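Local coordinates for protein Rho guanyl nucleotide exchange factor (Rom2), putative (Aspergillus fumigatus Af293, PDB 5O51) that probably acts, as a whole, as a guanine-nucleotide exchange factor for Rho-type GTPases, this chain being its CNH domain, a seven-bladed beta-propeller, at residues A[138-144]-A[168-174]; A[187-191]-A[200-204]; A[67-71]-A[115-119]. One frame throughout, in Å; residues are numbered along the deposited sequence.

Interaction 1 of 3, residues A[138-144]-A[168-174]; sequences TIKVYEP and LKPFKEY
The ring of Phe171 meets Val141 at its edge, CG1 lying in the ring plane 3.9 Å from CD2, while one face is covered by CG of Lys172, its sequence neighbour. The Glu143 carboxylate approaches obliquely, its plane 39° from that of the ring, and its OE1 makes a salt bridge with Arg124, which also forms a cation-pi contact with Phe171. At the edge of the Tyr174 ring, CE1 is 3.7 Å from Val141 CG2.

These residues join the two outer strands of a four-stranded antiparallel propeller blade. Ile139 pairs with Tyr174 and Glu143 with Lys169; four steps from Ile139 to Glu143 face five from Tyr174 back to Lys169, so one extra residue, beside Phe171, forms a beta bulge. Beyond it the pairing is regular, with Glu143 N to Lys169 O at 2.9 Å and its return bond, Lys169 N to Glu143 O, at 3.0 Å.

Tyr142 slants across Pro170, CE2 reaching CG at 3.8 Å. Past the last pair, the Lys169 chain bends at chi3 (71°) and chi4 (56°), which curls its amine back: NZ donates to Pro144 O at 2.8 Å, tilted from the carbonyl plane.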
loop_
_atom_site.group_PDB
_atom_site.type_symbol
_atom_site.label_atom_id
_atom_site.label_comp_id
_atom_site.label_asym_id
_atom_site.label_seq_id
_atom_site.Cartn_x
_atom_site.Cartn_y
_atom_site.Cartn_z
ATOM N N THR A 138 -2.938 -17.934 0.616
ATOM C CA THR A 138 -3.837 -18.288 -0.480
ATOM C C THR A 138 -4.187 -17.015 -1.219
ATOM O O THR A 138 -4.656 -16.053 -0.585
ATOM C CB THR A 138 -5.125 -18.888 0.059
ATOM O OG1 THR A 138 -4.799 -20.026 0.863
ATOM C CG2 THR A 138 -6.096 -19.246 -1.102
ATOM N N ILE A 139 -3.978 -17.017 -2.537
ATOM C CA ILE A 139 -4.181 -15.839 -3.350
ATOM C C ILE A 139 -5.333 -16.028 -4.330
ATOM O O ILE A 139 -5.295 -16.945 -5.139
ATOM C CB ILE A 139 -2.926 -15.510 -4.179
ATOM C CG1 ILE A 139 -1.774 -15.031 -3.291
ATOM C CG2 ILE A 139 -3.250 -14.432 -5.194
ATOM C CD1 ILE A 139 -0.783 -16.105 -2.950
ATOM N N LYS A 140 -6.285 -15.093 -4.342
ATOM C CA LYS A 140 -7.404 -15.129 -5.273
ATOM C C LYS A 140 -7.409 -13.890 -6.143
ATOM O O LYS A 140 -7.094 -12.795 -5.671
ATOM C CB LYS A 140 -8.716 -15.232 -4.535
ATOM C CG LYS A 140 -8.977 -16.569 -3.892
ATOM C CD LYS A 140 -10.477 -16.855 -3.860
ATOM C CE LYS A 140 -10.820 -17.989 -2.905
ATOM N NZ LYS A 140 -12.057 -17.700 -2.125
ATOM N N VAL A 141 -7.790 -14.058 -7.402
ATOM C CA VAL A 141 -7.634 -13.023 -8.415
ATOM C C VAL A 141 -9.014 -12.781 -9.065
ATOM O O VAL A 141 -9.787 -13.693 -9.112
ATOM C CB VAL A 141 -6.532 -13.481 -9.376
ATOM C CG1 VAL A 141 -6.190 -12.398 -10.387
ATOM C CG2 VAL A 141 -5.310 -13.930 -8.578
ATOM N N TYR A 142 -9.357 -11.549 -9.459
ATOM C CA TYR A 142 -10.753 -11.188 -9.871
ATOM C C TYR A 142 -10.790 -10.239 -11.027
ATOM O O TYR A 142 -9.926 -9.391 -11.142
ATOM C CB TYR A 142 -11.513 -10.483 -8.752
ATOM C CG TYR A 142 -11.871 -11.383 -7.615
ATOM C CD1 TYR A 142 -10.927 -11.694 -6.655
ATOM C CD2 TYR A 142 -13.143 -11.934 -7.503
ATOM C CE1 TYR A 142 -11.209 -12.548 -5.614
ATOM C CE2 TYR A 142 -13.430 -12.802 -6.471
ATOM C CZ TYR A 142 -12.456 -13.094 -5.527
ATOM O OH TYR A 142 -12.699 -13.923 -4.461
ATOM N N GLU A 143 -11.843 -10.310 -11.839
ATOM C CA GLU A 143 -11.925 -9.487 -13.053
ATOM C C GLU A 143 -13.282 -8.786 -13.147
ATOM O O GLU A 143 -14.264 -9.321 -12.676
ATOM C CB GLU A 143 -11.654 -10.360 -14.303
ATOM C CG GLU A 143 -12.616 -11.542 -14.549
ATOM C CD GLU A 143 -12.126 -12.559 -15.612
ATOM O OE1 GLU A 143 -11.235 -12.240 -16.437
ATOM O OE2 GLU A 143 -12.637 -13.707 -15.621
ATOM N N PRO A 144 -13.335 -7.576 -13.730
ATOM C CA PRO A 144 -14.604 -6.865 -13.943
ATOM C C PRO A 144 -15.778 -7.651 -14.554
ATOM O O PRO A 144 -15.631 -8.335 -15.568
ATOM C CB PRO A 144 -14.184 -5.728 -14.871
ATOM C CG PRO A 144 -12.858 -5.337 -14.325
ATOM C CD PRO A 144 -12.201 -6.664 -13.970
ATOM N N LEU A 168 -17.792 -7.718 -10.044
ATOM C CA LEU A 168 -16.564 -8.555 -10.049
ATOM C C LEU A 168 -16.779 -10.070 -9.969
ATOM O O LEU A 168 -17.381 -10.563 -9.019
ATOM C CB LEU A 168 -15.646 -8.214 -8.867
ATOM C CG LEU A 168 -14.715 -6.992 -8.867
ATOM C CD1 LEU A 168 -13.971 -7.044 -7.548
ATOM C CD2 LEU A 168 -13.737 -6.930 -10.048
ATOM N N LYS A 169 -16.155 -10.793 -10.896
ATOM C CA LYS A 169 -16.232 -12.260 -10.976
ATOM C C LYS A 169 -14.838 -12.875 -10.705
ATOM O O LYS A 169 -13.820 -12.301 -11.145
ATOM C CB LYS A 169 -16.783 -12.699 -12.353
ATOM C CG LYS A 169 -16.009 -12.215 -13.593
ATOM C CD LYS A 169 -16.735 -12.477 -14.916
ATOM C CE LYS A 169 -17.962 -11.593 -15.121
ATOM N NZ LYS A 169 -17.689 -10.132 -15.044
ATOM N N PRO A 170 -14.774 -14.032 -9.977
ATOM C CA PRO A 170 -13.469 -14.711 -9.790
ATOM C C PRO A 170 -12.835 -15.156 -11.111
ATOM O O PRO A 170 -13.465 -15.058 -12.170
ATOM C CB PRO A 170 -13.799 -15.928 -8.905
ATOM C CG PRO A 170 -15.118 -15.618 -8.286
ATOM C CD PRO A 170 -15.856 -14.747 -9.271
ATOM N N PHE A 171 -11.602 -15.645 -11.038
ATOM C CA PHE A 171 -10.801 -15.869 -12.238
ATOM C C PHE A 171 -9.711 -16.948 -12.055
ATOM O O PHE A 171 -9.750 -17.966 -12.738
ATOM C CB PHE A 171 -10.246 -14.524 -12.713
ATOM C CG PHE A 171 -9.137 -14.646 -13.701
ATOM C CD1 PHE A 171 -9.320 -15.356 -14.885
ATOM C CD2 PHE A 171 -7.902 -14.059 -13.455
ATOM C CE1 PHE A 171 -8.290 -15.475 -15.806
ATOM C CE2 PHE A 171 -6.868 -14.177 -14.370
ATOM C CZ PHE A 171 -7.061 -14.884 -15.543
ATOM N N LYS A 172 -8.748 -16.730 -11.163
ATOM C CA LYS A 172 -7.688 -17.713 -10.897
ATOM C C LYS A 172 -7.334 -17.678 -9.427
ATOM O O LYS A 172 -7.495 -16.646 -8.779
ATOM C CB LYS A 172 -6.418 -17.396 -11.708
ATOM C CG LYS A 172 -6.593 -17.287 -13.227
ATOM C CD LYS A 172 -6.649 -18.632 -13.948
ATOM C CE LYS A 172 -5.268 -19.072 -14.429
ATOM N NZ LYS A 172 -5.254 -20.443 -15.009
ATOM N N GLU A 173 -6.829 -18.790 -8.918
ATOM C CA GLU A 173 -6.454 -18.939 -7.501
ATOM C C GLU A 173 -5.047 -19.509 -7.439
ATOM O O GLU A 173 -4.587 -20.058 -8.428
ATOM C CB GLU A 173 -7.447 -19.862 -6.806
ATOM C CG GLU A 173 -7.227 -19.975 -5.306
ATOM C CD GLU A 173 -8.329 -20.732 -4.595
ATOM O OE1 GLU A 173 -9.518 -20.577 -4.948
ATOM O OE2 GLU A 173 -7.989 -21.490 -3.667
ATOM N N TYR A 174 -4.340 -19.341 -6.324
ATOM C CA TYR A 174 -2.966 -19.867 -6.154
ATOM C C TYR A 174 -2.726 -20.222 -4.704
ATOM O O TYR A 174 -3.438 -19.753 -3.807
ATOM C CB TYR A 174 -1.847 -18.881 -6.626
ATOM C CG TYR A 174 -2.039 -18.324 -8.017
ATOM C CD1 TYR A 174 -3.006 -17.350 -8.248
ATOM C CD2 TYR A 174 -1.280 -18.770 -9.103
ATOM C CE1 TYR A 174 -3.236 -16.838 -9.505
ATOM C CE2 TYR A 174 -1.499 -18.264 -10.380
ATOM C CZ TYR A 174 -2.483 -17.291 -10.572
ATOM O OH TYR A 174 -2.779 -16.725 -11.793
#

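Interaction 2 of 3, residues A[187-191]-A[200-204]; sequences RSTLC and VVSLE
Leu190 and Val201 face each other as an antiparallel hydrogen-bonded pair, and their two backbone bonds form the first shell: Val201 N donates to Leu190 O at 2.8 Å, and Leu190 N to Val201 O at 3.0 Å. The hydroxyl of Thr189 is also directed at that second carbonyl. Its OG1 stands anti to its own backbone N (chi1 -162°), which swings it across to the partner strand, but the modelled separation of 2.4 Å from Val201 O is too short to be trusted as a measure of strength.

Side chains fill in around this core on both faces of the sheet. Thr189 and Cys191 share a face with Val200 and Ser202. There the Val200 and Thr189 side chains cross at about a right angle, Val200 CG1 lying 3.6 Å from Thr189 CG2, while the other methyl of Val200, CG2, lies 4.2 Å from Cys191 SG. On the face of Leu190 and Val201, Leu203 reaches in from beyond the strand end and brings CD2 within 4.2 Å of Leu190 CG, again nearly perpendicular. The backbone here is held more loosely, since the bond from Leu203 N to Ser188 O is weak at 3.4 Å.

A further shell shapes the exit from the strand: Ser202 OG donates to Glu204 O at 2.6 Å, linking the last strand residue to the turn that follows.

The two segments belong to the hairpin of strands 189-194 and 197-202, the middle pair of a four-stranded propeller blade. Strand 180-186 flanks it on the inner side, where Leu190 touches Ile183 and Phe185, and strand 208-210 on the outer; Val201 packs on Tyr174 and Ile176 of strand 169-176 in the preceding blade.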
loop_
_atom_site.group_PDB
_atom_site.type_symbol
_atom_site.label_atom_id
_atom_site.label_comp_id
_atom_site.label_asym_id
_atom_site.label_seq_id
_atom_site.Cartn_x
_atom_site.Cartn_y
_atom_site.Cartn_z
ATOM N N ARG A 187 3.831 -7.037 -15.020
ATOM C CA ARG A 187 3.430 -7.418 -16.395
ATOM C C ARG A 187 3.395 -8.923 -16.705
ATOM O O ARG A 187 4.411 -9.504 -17.102
ATOM C CB ARG A 187 4.347 -6.734 -17.407
ATOM C CG ARG A 187 5.837 -6.912 -17.142
ATOM C CD ARG A 187 6.665 -6.281 -18.250
ATOM N NE ARG A 187 7.080 -7.246 -19.257
ATOM C CZ ARG A 187 8.123 -7.106 -20.083
ATOM N NH1 ARG A 187 8.893 -6.011 -20.080
ATOM N NH2 ARG A 187 8.398 -8.082 -20.938
ATOM N N SER A 188 2.224 -9.527 -16.492
ATOM C CA SER A 188 1.924 -10.948 -16.778
ATOM C C SER A 188 2.177 -11.837 -15.599
ATOM O O SER A 188 1.824 -13.025 -15.632
ATOM C CB SER A 188 2.663 -11.532 -18.001
ATOM O OG SER A 188 2.477 -10.737 -19.155
ATOM N N THR A 189 2.767 -11.288 -14.547
ATOM C CA THR A 189 3.028 -12.075 -13.378
ATOM C C THR A 189 2.729 -11.319 -12.100
ATOM O O THR A 189 2.790 -10.081 -12.085
ATOM C CB THR A 189 4.485 -12.530 -13.386
ATOM O OG1 THR A 189 4.610 -13.622 -12.495
ATOM C CG2 THR A 189 5.422 -11.447 -12.933
ATOM N N LEU A 190 2.449 -12.085 -11.045
ATOM C CA LEU A 190 2.416 -11.577 -9.669
ATOM C C LEU A 190 3.716 -11.886 -8.912
ATOM O O LEU A 190 4.145 -13.043 -8.882
ATOM C CB LEU A 190 1.299 -12.210 -8.876
ATOM C CG LEU A 190 -0.129 -12.088 -9.376
ATOM C CD1 LEU A 190 -0.983 -12.876 -8.393
ATOM C CD2 LEU A 190 -0.619 -10.667 -9.505
ATOM N N CYS A 191 4.305 -10.848 -8.295
ATOM C CA CYS A 191 5.473 -10.986 -7.420
ATOM C C CYS A 191 5.013 -10.837 -5.957
ATOM O O CYS A 191 4.499 -9.764 -5.538
ATOM C CB CYS A 191 6.526 -9.940 -7.765
ATOM S SG CYS A 191 8.122 -10.229 -6.987
ATOM N N VAL A 200 8.172 -14.983 -7.817
ATOM C CA VAL A 200 7.408 -14.622 -9.009
ATOM C C VAL A 200 6.490 -15.780 -9.408
ATOM O O VAL A 200 6.913 -16.925 -9.410
ATOM C CB VAL A 200 8.378 -14.260 -10.132
ATOM C CG1 VAL A 200 7.649 -13.781 -11.376
ATOM C CG2 VAL A 200 9.348 -13.199 -9.635
ATOM N N VAL A 201 5.232 -15.470 -9.724
ATOM C CA VAL A 201 4.150 -16.460 -9.908
ATOM C C VAL A 201 3.381 -16.117 -11.168
ATOM O O VAL A 201 2.971 -14.977 -11.376
ATOM C CB VAL A 201 3.206 -16.499 -8.687
ATOM C CG1 VAL A 201 1.797 -16.992 -9.033
ATOM C CG2 VAL A 201 3.821 -17.384 -7.615
ATOM N N SER A 202 3.167 -17.123 -12.000
ATOM C CA SER A 202 2.687 -16.904 -13.350
ATOM C C SER A 202 1.168 -16.818 -13.378
ATOM O O SER A 202 0.502 -17.725 -12.891
ATOM C CB SER A 202 3.168 -18.081 -14.190
ATOM O OG SER A 202 2.913 -17.920 -15.572
ATOM N N LEU A 203 0.616 -15.747 -13.953
ATOM C CA LEU A 203 -0.862 -15.584 -14.028
ATOM C C LEU A 203 -1.573 -16.716 -14.837
ATOM O O LEU A 203 -2.252 -17.551 -14.227
ATOM C CB LEU A 203 -1.277 -14.163 -14.485
ATOM C CG LEU A 203 -1.317 -13.066 -13.383
ATOM C CD1 LEU A 203 -1.237 -11.629 -13.899
ATOM C CD2 LEU A 203 -2.571 -13.221 -12.550
ATOM N N GLU A 204 -1.424 -16.755 -16.172
ATOM C CA GLU A 204 -1.726 -17.987 -16.958
ATOM C C GLU A 204 -0.509 -18.899 -16.810
ATOM O O GLU A 204 0.578 -18.409 -16.532
ATOM C CB GLU A 204 -2.087 -17.689 -18.438
ATOM C CG GLU A 204 -1.084 -18.082 -19.537
ATOM C CD GLU A 204 0.218 -17.278 -19.536
ATOM O OE1 GLU A 204 0.324 -16.297 -18.772
ATOM O OE2 GLU A 204 1.146 -17.634 -20.305
#

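Interaction 3 of 3, residues A[67-71]-A[115-119]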
loop_
_atom_site.group_PDB
_atom_site.type_symbol
_atom_site.label_atom_id
_atom_site.label_comp_id
_atom_site.label_asym_id
_atom_site.label_seq_id
_atom_site.Cartn_x
_atom_site.Cartn_y
_atom_site.Cartn_z
ATOM N N GLN A 67 -8.092 -1.524 5.074
ATOM C CA GLN A 67 -7.537 -1.185 3.759
ATOM C C GLN A 67 -8.658 -0.730 2.828
ATOM O O GLN A 67 -9.820 -1.176 2.903
ATOM C CB GLN A 67 -6.652 -2.354 3.254
ATOM C CG GLN A 67 -5.694 -1.987 2.151
ATOM C CD GLN A 67 -5.137 -3.156 1.354
ATOM O OE1 GLN A 67 -4.848 -4.270 1.877
ATOM N NE2 GLN A 67 -4.964 -2.900 0.041
ATOM N N ILE A 68 -8.342 0.249 1.993
ATOM C CA ILE A 68 -9.286 0.890 1.107
ATOM C C ILE A 68 -8.587 1.339 -0.198
ATOM O O ILE A 68 -7.425 1.785 -0.181
ATOM C CB ILE A 68 -9.986 2.062 1.810
ATOM C CG1 ILE A 68 -11.271 2.436 1.104
ATOM C CG2 ILE A 68 -9.092 3.302 1.990
ATOM C CD1 ILE A 68 -12.181 3.280 2.016
ATOM N N ASP A 69 -9.278 1.197 -1.311
ATOM C CA ASP A 69 -8.786 1.584 -2.645
ATOM C C ASP A 69 -9.976 1.788 -3.592
ATOM O O ASP A 69 -11.171 1.695 -3.154
ATOM C CB ASP A 69 -7.877 0.495 -3.193
ATOM C CG ASP A 69 -6.753 1.042 -4.126
ATOM O OD1 ASP A 69 -6.841 2.177 -4.686
ATOM O OD2 ASP A 69 -5.787 0.289 -4.292
ATOM N N THR A 70 -9.668 2.122 -4.850
ATOM C CA THR A 70 -10.671 2.323 -5.939
ATOM C C THR A 70 -10.281 1.588 -7.215
ATOM O O THR A 70 -9.125 1.297 -7.373
ATOM C CB THR A 70 -10.782 3.793 -6.408
ATOM O OG1 THR A 70 -9.467 4.315 -6.654
ATOM C CG2 THR A 70 -11.530 4.661 -5.395
ATOM N N LEU A 71 -11.264 1.303 -8.093
ATOM C CA LEU A 71 -11.081 1.060 -9.561
ATOM C C LEU A 71 -11.823 2.153 -10.263
ATOM O O LEU A 71 -13.025 2.051 -10.456
ATOM C CB LEU A 71 -11.742 -0.247 -10.004
ATOM C CG LEU A 71 -10.950 -1.540 -9.953
ATOM C CD1 LEU A 71 -10.660 -1.809 -8.513
ATOM C CD2 LEU A 71 -11.725 -2.720 -10.577
ATOM N N PHE A 115 -5.074 -9.030 3.286
ATOM C CA PHE A 115 -4.803 -7.821 2.473
ATOM C C PHE A 115 -5.232 -8.021 1.027
ATOM O O PHE A 115 -5.692 -9.119 0.648
ATOM C CB PHE A 115 -3.357 -7.256 2.592
ATOM C CG PHE A 115 -2.244 -8.184 2.159
ATOM C CD1 PHE A 115 -1.684 -9.087 3.061
ATOM C CD2 PHE A 115 -1.666 -8.074 0.908
ATOM C CE1 PHE A 115 -0.628 -9.911 2.693
ATOM C CE2 PHE A 115 -0.603 -8.888 0.529
ATOM C CZ PHE A 115 -0.081 -9.809 1.420
ATOM N N PHE A 116 -5.216 -6.926 0.261
ATOM C CA PHE A 116 -5.489 -6.972 -1.154
ATOM C C PHE A 116 -4.659 -5.999 -1.991
ATOM O O PHE A 116 -4.077 -5.067 -1.470
ATOM C CB PHE A 116 -6.965 -6.788 -1.387
ATOM C CG PHE A 116 -7.460 -5.350 -1.349
ATOM C CD1 PHE A 116 -7.478 -4.570 -2.500
ATOM C CD2 PHE A 116 -8.004 -4.814 -0.174
ATOM C CE1 PHE A 116 -7.995 -3.279 -2.486
ATOM C CE2 PHE A 116 -8.528 -3.527 -0.159
ATOM C CZ PHE A 116 -8.537 -2.761 -1.337
ATOM N N LYS A 117 -4.681 -6.196 -3.305
ATOM C CA LYS A 117 -4.041 -5.301 -4.252
ATOM C C LYS A 117 -4.790 -5.256 -5.607
ATOM O O LYS A 117 -5.111 -6.284 -6.209
ATOM C CB LYS A 117 -2.614 -5.760 -4.439
ATOM C CG LYS A 117 -1.789 -4.864 -5.328
ATOM C CD LYS A 117 -1.300 -3.672 -4.560
ATOM C CE LYS A 117 -0.733 -2.600 -5.483
ATOM N NZ LYS A 117 0.247 -3.155 -6.452
ATOM N N ALA A 118 -5.080 -4.050 -6.062
ATOM C CA ALA A 118 -5.741 -3.822 -7.350
ATOM C C ALA A 118 -4.757 -3.163 -8.260
ATOM O O ALA A 118 -4.304 -2.044 -7.961
ATOM C CB ALA A 118 -6.927 -2.893 -7.190
ATOM N N GLY A 119 -4.446 -3.828 -9.370
ATOM C CA GLY A 119 -3.611 -3.231 -10.405
ATOM C C GLY A 119 -3.937 -3.707 -11.792
ATOM O O GLY A 119 -4.671 -4.686 -11.980
#
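The side-chain amide of Gln67 lies flat over the ring of Phe116, the two planes only 5° apart and NE2 above the ring centre. This stack bridges the innermost strands of two successive blades of the beta-propeller, strands 65-71 and 115-120. Their segments run nearly parallel, 14° between directions, but with axes 8.1 Å apart they are too distant for the backbones to pair as in one sheet, and the amide spans the gap instead.

The tight part of the contact lies at this end. Both polar atoms of the amide grip the backbone of the same residue: OE1 of Gln67 accepts from Phe116 N at 3.1 Å, and NE2 of Gln67 donates to Phe116 O at 2.8 Å. Both bonds are almost straight at the hydrogen, near 170°. An extended chain, with CG anti to the backbone N, carries the amide across, and the two bonds fix its rotation. The Phe116 ring itself is buried, resting also on Leu78. Phe115 adds a flank, its CB 3.4 Å from Gln67 OE1.

Farther along, the contact thins. Asp69 offers CB to the edge of the Phe116 ring, 3.8 Å from CZ, but no hydrogen bond crosses from its carboxylate to the other strand: OD2 comes no nearer than 4.5 Å to Ala118 CB. Asp69 and Ala118 are partly exposed, unlike Leu71, whose CD1 meets Ala118 CB at 4.1 Å. The carboxylate is turned back on its own strand, Asp69 OD1 accepting from Thr70 N at 2.8 Å.

In the fold
Followed from the N terminus, the three contacts come in series, with none nested or crossing. Interaction 3 is first, closing a 43-residue excursion through the remaining strands of one blade and joining its inner strand to that of the next. Interaction 1 then completes this second blade at its outer side; the long connection it closes is largely unmodelled. Interaction 2 closes a short hairpin in the third blade of the run. Interactions 1 and 3 share a sheet without touching, at its outer and inner sides. Interactions 1 and 2 do touch: Tyr174 OH lies 2.6 Å from Leu203 O, a probable hydrogen bond, joining adjacent blades toward the rim.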